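Local coordinates for Serine/threonine protein phosphatase Stp1 (Streptococcus agalactiae, PDB 2PK0) that probably removes phosphate from phosphoserine and phosphothreonine of target proteins, as a metal-dependent bacterial phosphatase of the PP2C family with bound magnesium, at residues A[202-207]-A[228-234]; A[60-64]-A[78-82]. All coordinates share one frame. Numbering follows the deposited sequence.

Contact 1 (A[202-207]-A[228-234])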
loop_
_atom_site.group_PDB
_atom_site.type_symbol
_atom_site.label_atom_id
_atom_site.label_comp_id
_atom_site.label_asym_id
_atom_site.label_seq_id
_atom_site.Cartn_x
_atom_site.Cartn_y
_atom_site.Cartn_z
ATOM N N MET A 202 0.388 14.451 -2.918
ATOM C CA MET A 202 0.100 15.728 -2.288
ATOM C C MET A 202 1.174 16.171 -1.281
ATOM O O MET A 202 1.417 17.359 -1.123
ATOM C CB MET A 202 -1.270 15.682 -1.618
ATOM C CG MET A 202 -2.451 15.421 -2.556
ATOM S SD MET A 202 -2.736 16.633 -3.879
ATOM C CE MET A 202 -2.246 15.689 -5.328
ATOM N N LEU A 203 1.830 15.223 -0.617
ATOM C CA LEU A 203 2.837 15.534 0.426
ATOM C C LEU A 203 4.223 15.071 0.028
ATOM O O LEU A 203 4.372 14.003 -0.544
ATOM C CB LEU A 203 2.524 14.773 1.703
ATOM C CG LEU A 203 1.627 15.364 2.768
ATOM C CD1 LEU A 203 0.380 15.961 2.180
ATOM C CD2 LEU A 203 1.271 14.303 3.787
ATOM N N SER A 204 5.244 15.843 0.358
ATOM C CA SER A 204 6.603 15.356 0.188
ATOM C C SER A 204 6.962 14.389 1.329
ATOM O O SER A 204 6.290 14.358 2.358
ATOM C CB SER A 204 7.592 16.520 0.150
ATOM O OG SER A 204 7.920 16.936 1.463
ATOM N N ASN A 205 8.009 13.591 1.142
ATOM C CA ASN A 205 8.459 12.655 2.175
ATOM C C ASN A 205 8.769 13.336 3.507
ATOM O O ASN A 205 8.343 12.892 4.583
ATOM C CB ASN A 205 9.689 11.910 1.681
ATOM C CG ASN A 205 9.419 11.117 0.419
ATOM O OD1 ASN A 205 8.260 10.889 0.051
ATOM N ND2 ASN A 205 10.483 10.686 -0.251
ATOM N N ALA A 206 9.486 14.444 3.414
ATOM C CA ALA A 206 9.838 15.228 4.576
ATOM C C ALA A 206 8.605 15.827 5.271
ATOM O O ALA A 206 8.572 15.880 6.501
ATOM C CB ALA A 206 10.826 16.284 4.196
ATOM N N ASP A 207 7.585 16.216 4.490
ATOM C CA ASP A 207 6.277 16.636 5.028
ATOM C C ASP A 207 5.633 15.557 5.899
ATOM O O ASP A 207 5.060 15.870 6.946
ATOM C CB ASP A 207 5.295 17.011 3.908
ATOM C CG ASP A 207 5.703 18.273 3.148
ATOM O OD1 ASP A 207 6.410 19.135 3.721
ATOM O OD2 ASP A 207 5.323 18.395 1.964
ATOM N N LEU A 228 -3.792 17.551 5.741
ATOM C CA LEU A 228 -2.753 18.184 4.926
ATOM C C LEU A 228 -2.818 17.798 3.447
ATOM O O LEU A 228 -2.646 18.650 2.584
ATOM C CB LEU A 228 -1.356 17.875 5.482
ATOM C CG LEU A 228 -0.216 18.651 4.820
ATOM C CD1 LEU A 228 -0.484 20.155 4.866
ATOM C CD2 LEU A 228 1.129 18.310 5.438
ATOM N N ALA A 229 -3.094 16.528 3.162
ATOM C CA ALA A 229 -3.210 16.082 1.788
ATOM C C ALA A 229 -4.400 16.735 1.099
ATOM O O ALA A 229 -4.347 17.054 -0.087
ATOM C CB ALA A 229 -3.288 14.577 1.722
ATOM N N ASN A 230 -5.463 16.958 1.861
ATOM C CA ASN A 230 -6.618 17.687 1.353
ATOM C C ASN A 230 -6.300 19.166 1.124
ATOM O O ASN A 230 -6.702 19.723 0.089
ATOM C CB ASN A 230 -7.823 17.510 2.288
ATOM C CG ASN A 230 -8.489 16.154 2.124
ATOM O OD1 ASN A 230 -8.596 15.655 1.009
ATOM N ND2 ASN A 230 -8.939 15.555 3.225
ATOM N N HIS A 231 -5.568 19.781 2.065
ATOM C CA HIS A 231 -5.177 21.180 1.951
ATOM C C HIS A 231 -4.301 21.394 0.742
ATOM O O HIS A 231 -4.443 22.385 0.054
ATOM C CB HIS A 231 -4.436 21.686 3.191
ATOM C CG HIS A 231 -5.341 22.124 4.304
ATOM N ND1 HIS A 231 -6.369 23.025 4.120
ATOM C CD2 HIS A 231 -5.360 21.800 5.619
ATOM C CE1 HIS A 231 -6.993 23.223 5.268
ATOM N NE2 HIS A 231 -6.402 22.488 6.193
ATOM N N ARG A 232 -3.415 20.451 0.459
ATOM C CA ARG A 232 -2.604 20.505 -0.755
ATOM C C ARG A 232 -3.385 20.266 -2.039
ATOM O O ARG A 232 -2.861 20.496 -3.121
ATOM C CB ARG A 232 -1.467 19.491 -0.689
ATOM C CG ARG A 232 -0.487 19.733 0.437
ATOM C CD ARG A 232 0.270 21.029 0.287
ATOM N NE ARG A 232 1.189 21.221 1.411
ATOM C CZ ARG A 232 2.418 20.712 1.466
ATOM N NH1 ARG A 232 3.185 20.938 2.528
ATOM N NH2 ARG A 232 2.883 19.975 0.456
ATOM N N GLY A 233 -4.622 19.791 -1.943
ATOM C CA GLY A 233 -5.445 19.638 -3.146
ATOM C C GLY A 233 -6.485 18.541 -3.076
ATOM O O GLY A 233 -7.609 18.700 -3.597
ATOM N N GLY A 234 -6.108 17.431 -2.437
ATOM C CA GLY A 234 -6.986 16.273 -2.279
ATOM C C GLY A 234 -7.480 15.644 -3.578
ATOM O O GLY A 234 -8.585 15.097 -3.621
#
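A capping box opens helix 205-212 and a Schellman motif closes helix 218-231, and these two helix ends meet here on the outer side of a sheet of the PP2C fold. In the capping box, Ser204 is the N-cap: Asp207 N donates to Ser204 OG (3.1 Å), and Ser204 N donates back to Asp207 OD2 (3.0 Å). The same carboxylate oxygen carries the charge pairing across the segments. Arg232 forms a salt bridge with it: NH2 donates to Asp207 OD2 at 3.3 Å, and NH1 makes a weak bond to the same OD2 at 3.4 Å, an edge-on approach that lets both nitrogens reach one oxygen. The apolar side chains of Leu203 and Met202 pack on helix 218-231. Leu203 CD1 sits 3.8 Å from Leu228 CG and 3.9 Å from Ala229 CB, while Met202 CB packs 4.1 Å from Ala229 CB. Asn230, pointing away, makes weak hydrogen bonds to Asp13 and Gln16. In the Schellman turn, Gly234 N bonds to Ala229 O and Gly233 N to Asn230 O. Gly233 has a phi of 152°, a conformation that calls for glycine, and the Met202 thioether lies against this turn, its SD 3.8 Å from Gly234 N.

Contact 2 (A[60-64]-A[78-82])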
loop_
_atom_site.group_PDB
_atom_site.type_symbol
_atom_site.label_atom_id
_atom_site.label_comp_id
_atom_site.label_asym_id
_atom_site.label_seq_id
_atom_site.Cartn_x
_atom_site.Cartn_y
_atom_site.Cartn_z
ATOM N N LEU A 60 -8.298 -11.978 0.633
ATOM C CA LEU A 60 -6.973 -12.297 1.136
ATOM C C LEU A 60 -6.963 -12.375 2.646
ATOM O O LEU A 60 -6.403 -13.310 3.208
ATOM C CB LEU A 60 -5.956 -11.248 0.697
ATOM C CG LEU A 60 -5.006 -11.601 -0.449
ATOM C CD1 LEU A 60 -5.746 -11.848 -1.741
ATOM C CD2 LEU A 60 -4.054 -10.456 -0.609
ATOM N N GLY A 61 -7.607 -11.398 3.285
ATOM C CA GLY A 61 -7.574 -11.267 4.726
ATOM C C GLY A 61 -8.400 -12.305 5.437
ATOM O O GLY A 61 -8.050 -12.776 6.530
ATOM N N SER A 62 -9.496 -12.677 4.792
ATOM C CA SER A 62 -10.320 -13.758 5.269
ATOM C C SER A 62 -9.621 -15.091 5.099
ATOM O O SER A 62 -9.856 -15.995 5.880
ATOM C CB SER A 62 -11.665 -13.749 4.562
ATOM O OG SER A 62 -12.042 -15.039 4.174
ATOM N N ASP A 63 -8.752 -15.221 4.101
ATOM C CA ASP A 63 -8.029 -16.465 3.936
ATOM C C ASP A 63 -6.890 -16.471 4.934
ATOM O O ASP A 63 -6.619 -17.495 5.556
ATOM C CB ASP A 63 -7.535 -16.660 2.495
ATOM C CG ASP A 63 -6.785 -17.988 2.300
ATOM O OD1 ASP A 63 -7.270 -19.036 2.785
ATOM O OD2 ASP A 63 -5.706 -17.993 1.665
ATOM N N TRP A 64 -6.276 -15.300 5.120
ATOM C CA TRP A 64 -5.190 -15.081 6.092
ATOM C C TRP A 64 -5.596 -15.434 7.512
ATOM O O TRP A 64 -4.802 -15.962 8.275
ATOM C CB TRP A 64 -4.708 -13.617 6.079
ATOM C CG TRP A 64 -3.633 -13.301 7.125
ATOM C CD1 TRP A 64 -3.823 -12.769 8.366
ATOM C CD2 TRP A 64 -2.221 -13.513 7.000
ATOM N NE1 TRP A 64 -2.631 -12.633 9.020
ATOM C CE2 TRP A 64 -1.628 -13.080 8.206
ATOM C CE3 TRP A 64 -1.397 -14.018 5.978
ATOM C CZ2 TRP A 64 -0.251 -13.131 8.423
ATOM C CZ3 TRP A 64 -0.038 -14.067 6.189
ATOM C CH2 TRP A 64 0.527 -13.625 7.410
ATOM N N TRP A 78 2.812 -17.756 0.793
ATOM C CA TRP A 78 1.408 -17.376 0.824
ATOM C C TRP A 78 1.097 -16.105 0.003
ATOM O O TRP A 78 0.073 -16.046 -0.685
ATOM C CB TRP A 78 0.924 -17.225 2.270
ATOM C CG TRP A 78 -0.543 -16.912 2.393
ATOM C CD1 TRP A 78 -1.570 -17.812 2.499
ATOM C CD2 TRP A 78 -1.151 -15.606 2.422
ATOM N NE1 TRP A 78 -2.772 -17.156 2.577
ATOM C CE2 TRP A 78 -2.550 -15.802 2.531
ATOM C CE3 TRP A 78 -0.653 -14.292 2.348
ATOM C CZ2 TRP A 78 -3.459 -14.726 2.587
ATOM C CZ3 TRP A 78 -1.563 -13.222 2.393
ATOM C CH2 TRP A 78 -2.945 -13.452 2.519
ATOM N N MET A 79 1.974 -15.104 0.075
ATOM C CA MET A 79 1.731 -13.854 -0.622
ATOM C C MET A 79 1.811 -14.039 -2.137
ATOM O O MET A 79 0.910 -13.639 -2.861
ATOM C CB MET A 79 2.691 -12.760 -0.157
ATOM C CG MET A 79 2.375 -12.222 1.218
ATOM S SD MET A 79 3.626 -11.062 1.814
ATOM C CE MET A 79 2.832 -10.413 3.278
ATOM N N LEU A 80 2.870 -14.680 -2.604
ATOM C CA LEU A 80 3.068 -14.908 -4.025
ATOM C C LEU A 80 1.945 -15.723 -4.647
ATOM O O LEU A 80 1.537 -15.452 -5.771
ATOM C CB LEU A 80 4.407 -15.602 -4.260
ATOM C CG LEU A 80 5.638 -14.735 -4.024
ATOM C CD1 LEU A 80 6.903 -15.569 -4.182
ATOM C CD2 LEU A 80 5.630 -13.562 -4.985
ATOM N N VAL A 81 1.441 -16.698 -3.894
ATOM C CA VAL A 81 0.358 -17.563 -4.346
ATOM C C VAL A 81 -1.016 -16.864 -4.360
ATOM O O VAL A 81 -1.679 -16.851 -5.397
ATOM C CB VAL A 81 0.339 -18.876 -3.538
ATOM C CG1 VAL A 81 -0.957 -19.663 -3.765
ATOM C CG2 VAL A 81 1.573 -19.727 -3.893
ATOM N N SER A 82 -1.419 -16.256 -3.239
ATOM C CA SER A 82 -2.725 -15.576 -3.110
ATOM C C SER A 82 -2.917 -14.406 -4.071
ATOM O O SER A 82 -4.022 -14.145 -4.550
ATOM C CB SER A 82 -2.921 -15.040 -1.690
ATOM O OG SER A 82 -2.550 -16.002 -0.720
#
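Segments 60-64 and 78-82 are both helical and cross obliquely, their N-to-C directions 136° apart. The axes come no closer than 11.8 Å, too wide for backbone to meet backbone, and the CA atoms draw nearest at Leu60 and Ser82, 6.8 Å apart. The indole of Trp78 fills much of the gap, its CA-to-CB bond aimed at the opposite helix. Trp64 turns a ring edge toward one face of it in a T-shaped stack, with six-membered ring centroids 5.0 Å apart and planes at 70°. Around the rim of the Trp78 indole, NE1 donates a hydrogen bond to Asp63 OD2 (3.2 Å), so the buried ring satisfies its nitrogen at an exposed carboxylate, and CZ2 comes within 3.3 Å of Leu60 O. Leu60 CG packs 4.1 Å from Trp78 CH2 and 4.2 Å from Ser82 CB. Ser82 OG turns back to its own helix, donating to Trp78 O at 2.6 Å. The contact joins the C-terminal end of helix 48-64 to helix 72-96 over the sheet of strands 35-43 and 103-112, on one helical face of the PP2C alpha-beta-beta-alpha sandwich: Leu60 rests on Ile38 and Ile106, both tryptophans touch Leu36, and Trp64 NE1 bonds to Val34 O.

Contact 2 lies wholly upstream of contact 1 in the chain. Their centres are 32 Å apart with the middle of the molecule between them, and the nearest atoms stay about 22 Å from each other. Each brings together two helices, and they share none. Contact 2 joins helices 48-64 and 72-96 over the sheet holding strands 35-43 and 103-112; contact 1 joins helices 205-212 and 218-231 beside the sheet holding strand 238-245. Together they sample both outer helical layers of the alpha-beta-beta-alpha sandwich of PP2C phosphatases. Of the magnesium ligands Asp41, Asp197 and Asp236, the latter two lie close in sequence to contact 1, whose Met202 side chain is about 9 Å from a bound ion.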